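Local coordinates for single-stranded DNA-binding protein (Thermus aquaticus, PDB 2FXQ), which binds single-stranded DNA and probably brings partner proteins to it during DNA replication, recombination and repair, at residues Leu14-Pro18 and Leu69-Gly73; Val50-His54 and Arg200-Asp204. All coordinates share one frame. Residue numbers count along the deposited sequence, not the author numbering.

Interaction 1: residues Leu14-Pro18 and Leu69-Gly73; sequences LTARP and LLEKG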
ATOM      1  N   LEU A  14     -12.594 -14.852   3.989  1.00 18.07           N
ATOM      2  CA  LEU A  14     -13.678 -15.352   3.144  1.00 18.56           C
ATOM      3  C   LEU A  14     -14.974 -15.620   3.962  1.00 19.77           C
ATOM      4  O   LEU A  14     -14.977 -16.309   5.021  1.00 18.29           O
ATOM      5  CB  LEU A  14     -13.240 -16.627   2.417  1.00 18.88           C
ATOM      6  CG  LEU A  14     -12.235 -16.455   1.254  1.00 23.55           C
ATOM      7  CD1 LEU A  14     -11.646 -17.823   0.886  1.00 21.59           C
ATOM      8  CD2 LEU A  14     -12.931 -15.869  -0.042  1.00 20.46           C
ATOM      9  N   THR A  15     -16.074 -15.067   3.467  1.00 19.55           N
ATOM     10  CA  THR A  15     -17.349 -15.228   4.137  1.00 19.35           C
ATOM     11  C   THR A  15     -18.142 -16.398   3.630  1.00 25.26           C
ATOM     12  O   THR A  15     -19.201 -16.655   4.191  1.00 21.89           O
ATOM     13  CB  THR A  15     -18.254 -13.995   4.009  1.00 21.71           C
ATOM     14  OG1 THR A  15     -18.413 -13.702   2.600  1.00 20.56           O
ATOM     15  CG2 THR A  15     -17.571 -12.785   4.632  1.00 21.08           C
ATOM     16  N   ALA A  16     -17.657 -17.082   2.592  1.00 22.47           N
ATOM     17  CA  ALA A  16     -18.250 -18.315   2.090  1.00 23.16           C
ATOM     18  C   ALA A  16     -17.180 -19.081   1.383  1.00 21.43           C
ATOM     19  O   ALA A  16     -16.185 -18.506   0.933  1.00 20.52           O
ATOM     20  CB  ALA A  16     -19.445 -18.030   1.115  1.00 26.21           C
ATOM     21  N   ARG A  17     -17.369 -20.389   1.228  1.00 18.81           N
ATOM     22  CA  ARG A  17     -16.422 -21.162   0.434  1.00 20.65           C
ATOM     23  C   ARG A  17     -16.530 -20.789  -1.057  1.00 24.18           C
ATOM     24  O   ARG A  17     -17.639 -20.853  -1.589  1.00 20.76           O
ATOM     25  CB  ARG A  17     -16.736 -22.664   0.631  1.00 22.06           C
ATOM     26  CG  ARG A  17     -15.703 -23.644   0.058  1.00 28.71           C
ATOM     27  CD  ARG A  17     -16.188 -25.122   0.117  1.00 23.47           C
ATOM     28  NE  ARG A  17     -17.204 -25.398  -0.913  1.00 25.96           N
ATOM     29  CZ  ARG A  17     -18.393 -25.947  -0.684  1.00 32.36           C
ATOM     30  NH1 ARG A  17     -18.713 -26.347   0.552  1.00 21.82           N
ATOM     31  NH2 ARG A  17     -19.259 -26.142  -1.701  1.00 25.55           N
ATOM     32  N   PRO A  18     -15.432 -20.373  -1.718  1.00 21.91           N
ATOM     33  CA  PRO A  18     -15.459 -20.100  -3.162  1.00 25.51           C
ATOM     34  C   PRO A  18     -15.611 -21.367  -3.984  1.00 29.26           C
ATOM     35  O   PRO A  18     -14.810 -22.322  -3.766  1.00 33.15           O
ATOM     36  CB  PRO A  18     -14.070 -19.496  -3.447  1.00 25.26           C
ATOM     37  CG  PRO A  18     -13.476 -19.139  -2.149  1.00 24.52           C
ATOM     38  CD  PRO A  18     -14.108 -20.080  -1.133  1.00 25.86           C
ATOM     39  N   LEU A  69      -9.083 -24.985  -3.486  1.00 22.02           N
ATOM     40  CA  LEU A  69      -8.144 -24.929  -2.394  1.00 23.51           C
ATOM     41  C   LEU A  69      -8.577 -24.017  -1.271  1.00 26.50           C
ATOM     42  O   LEU A  69      -7.934 -24.061  -0.182  1.00 28.20           O
ATOM     43  CB  LEU A  69      -6.762 -24.494  -2.881  1.00 24.20           C
ATOM     44  CG  LEU A  69      -6.126 -25.532  -3.815  1.00 27.09           C
ATOM     45  CD1 LEU A  69      -4.815 -24.991  -4.390  1.00 32.09           C
ATOM     46  CD2 LEU A  69      -5.923 -26.892  -3.055  1.00 30.17           C
ATOM     47  N   LEU A  70      -9.622 -23.198  -1.484  1.00 20.36           N
ATOM     48  CA  LEU A  70      -9.942 -22.122  -0.468  1.00 23.33           C
ATOM     49  C   LEU A  70     -11.159 -22.437   0.419  1.00 22.49           C
ATOM     50  O   LEU A  70     -12.068 -23.142  -0.041  1.00 22.68           O
ATOM     51  CB  LEU A  70     -10.162 -20.752  -1.137  1.00 22.14           C
ATOM     52  CG  LEU A  70      -9.086 -20.305  -2.111  1.00 24.58           C
ATOM     53  CD1 LEU A  70      -9.515 -18.989  -2.742  1.00 19.95           C
ATOM     54  CD2 LEU A  70      -7.806 -20.210  -1.368  1.00 25.18           C
ATOM     55  N   GLU A  71     -11.118 -21.954   1.674  1.00 24.14           N
ATOM     56  CA  GLU A  71     -12.161 -22.235   2.681  1.00 30.74           C
ATOM     57  C   GLU A  71     -12.812 -20.990   3.217  1.00 27.63           C
ATOM     58  O   GLU A  71     -12.163 -19.959   3.364  1.00 24.18           O
ATOM     59  CB  GLU A  71     -11.568 -22.894   3.927  1.00 28.36           C
ATOM     60  CG  GLU A  71     -10.852 -24.226   3.696  1.00 44.48           C
ATOM     61  CD  GLU A  71     -11.798 -25.404   3.537  1.00 50.75           C
ATOM     62  OE1 GLU A  71     -11.299 -26.550   3.472  1.00 51.46           O
ATOM     63  OE2 GLU A  71     -13.032 -25.194   3.437  1.00 57.83           O
ATOM     64  N   LYS A  72     -14.070 -21.137   3.605  1.00 22.46           N
ATOM     65  CA  LYS A  72     -14.756 -20.088   4.333  1.00 22.24           C
ATOM     66  C   LYS A  72     -13.960 -19.831   5.576  1.00 22.74           C
ATOM     67  O   LYS A  72     -13.486 -20.787   6.196  1.00 21.83           O
ATOM     68  CB  LYS A  72     -16.169 -20.578   4.720  1.00 23.42           C
ATOM     69  CG  LYS A  72     -16.881 -19.633   5.681  1.00 23.74           C
ATOM     70  CD  LYS A  72     -18.312 -20.109   5.931  1.00 26.65           C
ATOM     71  CE  LYS A  72     -18.945 -19.058   6.856  1.00 29.80           C
ATOM     72  NZ  LYS A  72     -20.396 -19.256   6.890  1.00 34.94           N
ATOM     73  N   GLY A  73     -13.772 -18.566   5.958  1.00 19.22           N
ATOM     74  CA  GLY A  73     -13.020 -18.315   7.186  1.00 23.70           C
ATOM     75  C   GLY A  73     -11.531 -18.062   6.930  1.00 21.92           C
ATOM     76  O   GLY A  73     -10.814 -17.603   7.809  1.00 20.35           O
TER
HETATM   77  O   HOH W   1     -11.372 -22.434  -3.718  1.00 36.83           O
HETATM   78  O   HOH W   2     -13.263 -24.431  -2.116  1.00 46.14           O

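Interaction 2: residues Val50-His54 and Arg200-Asp204; sequences VPWYH and RLVND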
ATOM      1  N   VAL A  50     -16.107  -0.319  11.458  1.00 39.84           N
ATOM      2  CA  VAL A  50     -17.253  -0.799  10.702  1.00 42.74           C
ATOM      3  C   VAL A  50     -16.745  -1.803   9.702  1.00 37.78           C
ATOM      4  O   VAL A  50     -15.662  -1.622   9.146  1.00 35.90           O
ATOM      5  CB  VAL A  50     -18.050   0.256   9.909  1.00 46.89           C
ATOM      6  CG1 VAL A  50     -18.992   1.048  10.850  1.00 57.96           C
ATOM      7  CG2 VAL A  50     -17.163   1.129   9.060  1.00 47.46           C
ATOM      8  N   PRO A  51     -17.515  -2.856   9.500  1.00 33.11           N
ATOM      9  CA  PRO A  51     -17.129  -3.885   8.538  1.00 27.27           C
ATOM     10  C   PRO A  51     -17.143  -3.378   7.120  1.00 27.58           C
ATOM     11  O   PRO A  51     -17.825  -2.362   6.790  1.00 27.22           O
ATOM     12  CB  PRO A  51     -18.183  -4.956   8.726  1.00 30.11           C
ATOM     13  CG  PRO A  51     -19.345  -4.256   9.443  1.00 38.14           C
ATOM     14  CD  PRO A  51     -18.808  -3.149  10.187  1.00 32.94           C
ATOM     15  N   TRP A  52     -16.330  -4.050   6.289  1.00 21.41           N
ATOM     16  CA  TRP A  52     -16.380  -3.891   4.872  1.00 17.74           C
ATOM     17  C   TRP A  52     -16.606  -5.309   4.356  1.00 19.84           C
ATOM     18  O   TRP A  52     -16.178  -6.273   5.013  1.00 22.11           O
ATOM     19  CB  TRP A  52     -15.070  -3.258   4.333  1.00 18.78           C
ATOM     20  CG  TRP A  52     -13.717  -3.905   4.588  1.00 22.13           C
ATOM     21  CD1 TRP A  52     -12.746  -3.487   5.506  1.00 22.24           C
ATOM     22  CD2 TRP A  52     -13.146  -5.005   3.875  1.00 25.59           C
ATOM     23  NE1 TRP A  52     -11.637  -4.292   5.371  1.00 23.10           N
ATOM     24  CE2 TRP A  52     -11.841  -5.211   4.386  1.00 24.71           C
ATOM     25  CE3 TRP A  52     -13.612  -5.859   2.850  1.00 27.43           C
ATOM     26  CZ2 TRP A  52     -10.977  -6.220   3.898  1.00 17.53           C
ATOM     27  CZ3 TRP A  52     -12.739  -6.877   2.357  1.00 25.87           C
ATOM     28  CH2 TRP A  52     -11.436  -7.035   2.909  1.00 21.96           C
ATOM     29  N   TYR A  53     -17.284  -5.421   3.212  1.00 19.77           N
ATOM     30  CA  TYR A  53     -17.517  -6.662   2.523  1.00 19.20           C
ATOM     31  C   TYR A  53     -17.265  -6.314   1.086  1.00 20.71           C
ATOM     32  O   TYR A  53     -17.881  -5.382   0.544  1.00 25.38           O
ATOM     33  CB  TYR A  53     -19.009  -7.152   2.642  1.00 19.72           C
ATOM     34  CG  TYR A  53     -19.370  -7.396   4.070  1.00 24.07           C
ATOM     35  CD1 TYR A  53     -19.879  -6.356   4.880  1.00 28.70           C
ATOM     36  CD2 TYR A  53     -19.130  -8.644   4.656  1.00 31.06           C
ATOM     37  CE1 TYR A  53     -20.172  -6.576   6.248  1.00 32.05           C
ATOM     38  CE2 TYR A  53     -19.427  -8.870   6.043  1.00 34.80           C
ATOM     39  CZ  TYR A  53     -19.949  -7.835   6.814  1.00 35.00           C
ATOM     40  OH  TYR A  53     -20.221  -8.088   8.163  1.00 38.11           O
ATOM     41  N   HIS A  54     -16.411  -7.079   0.423  1.00 19.75           N
ATOM     42  CA  HIS A  54     -16.168  -6.794  -0.978  1.00 22.78           C
ATOM     43  C   HIS A  54     -16.006  -8.046  -1.765  1.00 21.15           C
ATOM     44  O   HIS A  54     -15.383  -9.008  -1.278  1.00 21.39           O
ATOM     45  CB  HIS A  54     -14.883  -5.985  -1.145  1.00 21.20           C
ATOM     46  CG  HIS A  54     -14.936  -4.658  -0.461  1.00 28.95           C
ATOM     47  ND1 HIS A  54     -15.939  -3.747  -0.716  1.00 29.70           N
ATOM     48  CD2 HIS A  54     -14.107  -4.080   0.435  1.00 26.67           C
ATOM     49  CE1 HIS A  54     -15.728  -2.659  -0.002  1.00 26.17           C
ATOM     50  NE2 HIS A  54     -14.651  -2.853   0.744  1.00 28.06           N
ATOM     51  N   ARG A 200      -9.163   3.740   0.743  1.00 16.60           N
ATOM     52  CA  ARG A 200      -9.531   2.388   1.138  1.00 14.93           C
ATOM     53  C   ARG A 200     -10.912   2.146   0.571  1.00 17.65           C
ATOM     54  O   ARG A 200     -11.651   3.093   0.284  1.00 18.61           O
ATOM     55  CB  ARG A 200      -9.526   2.270   2.673  1.00 18.62           C
ATOM     56  CG  ARG A 200     -10.423   3.229   3.417  1.00 21.84           C
ATOM     57  CD  ARG A 200     -10.300   2.946   4.932  1.00 27.23           C
ATOM     58  NE  ARG A 200     -11.089   3.905   5.680  1.00 28.84           N
ATOM     59  CZ  ARG A 200     -11.130   3.955   7.011  1.00 33.59           C
ATOM     60  NH1 ARG A 200     -10.465   3.077   7.752  1.00 27.02           N
ATOM     61  NH2 ARG A 200     -11.889   4.842   7.602  1.00 28.82           N
ATOM     62  N   LEU A 201     -11.291   0.882   0.508  1.00 15.48           N
ATOM     63  CA  LEU A 201     -12.575   0.538  -0.109  1.00 19.39           C
ATOM     64  C   LEU A 201     -13.604   0.404   0.989  1.00 24.31           C
ATOM     65  O   LEU A 201     -13.345  -0.260   2.003  1.00 33.17           O
ATOM     66  CB  LEU A 201     -12.410  -0.831  -0.765  1.00 29.30           C
ATOM     67  CG  LEU A 201     -12.358  -0.932  -2.262  1.00 36.74           C
ATOM     68  CD1 LEU A 201     -12.893  -2.356  -2.706  1.00 36.91           C
ATOM     69  CD2 LEU A 201     -13.177   0.115  -3.006  1.00 32.13           C
ATOM     70  N   VAL A 202     -14.723   1.126   0.874  1.00 24.84           N
ATOM     71  CA  VAL A 202     -15.702   1.076   1.965  1.00 23.78           C
ATOM     72  C   VAL A 202     -17.064   0.723   1.383  1.00 23.76           C
ATOM     73  O   VAL A 202     -17.271   0.757   0.190  1.00 25.13           O
ATOM     74  CB  VAL A 202     -15.810   2.450   2.741  1.00 21.26           C
ATOM     75  CG1 VAL A 202     -14.459   2.841   3.427  1.00 20.43           C
ATOM     76  CG2 VAL A 202     -16.217   3.535   1.784  1.00 26.28           C
ATOM     77  N   ASN A 203     -18.031   0.472   2.270  1.00 23.63           N
ATOM     78  CA  ASN A 203     -19.370   0.177   1.819  1.00 26.26           C
ATOM     79  C   ASN A 203     -20.249   1.320   2.288  1.00 27.65           C
ATOM     80  O   ASN A 203     -20.283   1.631   3.465  1.00 31.34           O
ATOM     81  CB  ASN A 203     -19.903  -1.104   2.462  1.00 22.14           C
ATOM     82  CG  ASN A 203     -19.131  -2.351   2.049  1.00 29.96           C
ATOM     83  OD1 ASN A 203     -18.526  -2.949   2.880  1.00 34.53           O
ATOM     84  ND2 ASN A 203     -19.219  -2.767   0.776  1.00 25.27           N
ATOM     85  N   ASP A 204     -20.894   1.977   1.362  1.00 37.58           N
ATOM     86  CA  ASP A 204     -21.815   3.090   1.698  1.00 43.74           C
ATOM     87  C   ASP A 204     -23.276   2.629   1.636  1.00 47.42           C
ATOM     88  O   ASP A 204     -23.597   1.725   0.865  1.00 49.55           O
ATOM     89  CB  ASP A 204     -21.620   4.237   0.726  1.00 44.65           C
ATOM     90  CG  ASP A 204     -22.212   5.542   1.244  1.00 57.75           C
ATOM     91  OD1 ASP A 204     -22.653   5.586   2.429  1.00 63.32           O
ATOM     92  OD2 ASP A 204     -22.286   6.566   0.527  1.00 62.44           O
TER
HETATM   93  O   HOH W   3     -17.052  -0.078   5.198  1.00 40.80           O

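Interaction 1: residues Leu14-Pro18 and Leu69-Gly73
Neither 14-18 nor 69-73 forms a regular ladder; the closest CA atoms are those of Arg-17 and Lys-72, 4.4 Å apart. One hydrogen bond links the two segments directly: Gly-73 N donates to Leu-14 O at 2.7 Å, Leu-14 belonging to strand 5-14 and Gly-73 to the loop before strand 75-84. Gly-73 has a positive phi of 94°, at which a CB would be jammed against the preceding carbonyl oxygen. At the other end two waters extend the link. One accepts from Leu-70 N (2.9 Å) and reaches Pro-18 O only weakly, at 3.4 Å; the second can donate to Pro-18 O (3.1 Å) and Leu-70 O (2.7 Å).

Beneath the backbone lies a small apolar cluster. Leu-70 CB is packed 3.9 Å from Leu-14 CD1 and 3.8 Å from Pro-18 CG, and Leu-32, Ile-76 and Ile-104 from three neighbouring strands continue this core. On the exposed side the extended Lys-72 side chain runs along the turn, with CB 3.7 Å from Arg-17 N and CE 3.6 Å from Thr-15 O. Arg-17 heads away to a salt bridge with Asp-19.

The chemistry is thus split: buried leucines and a proline join the two loops at this end of the first OB domain, while the exposed side uses water and the aliphatic part of a lysine. The contact rests mainly on apolar packing and one backbone hydrogen bond.

Interaction 2: residues Val50-His54 and Arg200-Asp204
His-54 lays one face of its imidazole over the side chain of Leu-201, whose CD1 sits 3.7 Å from the ring centroid and almost exactly on the ring normal, a CH-pi contact. The same ring donates from NE2 to Leu-201 O (3.2 Å), while its ND1 is held by Thr-217 on the adjoining strand 213-225.

Next to it, Asn-203 uses its amide as a two-pronged partner for the backbone of Tyr-53: OD1 accepts from Tyr-53 N at 2.8 Å, and ND2 donates to Tyr-53 O at 2.9 Å. The side chain therefore does what a neighbouring strand's peptide would do. A water completes the row, donating to Pro-51 O (2.9 Å) and accepting from Asn-203 N (3.1 Å).

These segments do not pair as strands. Their axes cross at 99° and approach to 6.2 Å, with the CA atoms of Trp-52 and Val-202 nearest, 5.8 Å apart, so side chains and water must bridge the gap. Trp-52 leads away from Leu-201, to pack on Asn-129 and Asp-38.

Strand 47-59 belongs to the first OB fold and strand 194-207 to the second; such a near-perpendicular, side-chain-mediated crossing is an interface between tandem OB domains within one SSB chain.

Overall arrangement
Interaction 1 lies inside the first OB domain, at its edge about 20 Å from the centre of the chain, and interaction 2 joins that domain to the second, about 7 Å from the same centre. Their centres are 19 Å apart, and although their nearest atoms come within about 4 Å they do not touch. Strand 28-41 runs between them: Leu-14 and Pro-18 pack on its Leu-32, and the backbone of His-54 is hydrogen-bonded to its Leu-34. One contact closes loops of a single domain and the other is one of the places where the two domains meet; strands 5-14 and 129-137 pair at another. No DNA is present to place either relative to the bound strand.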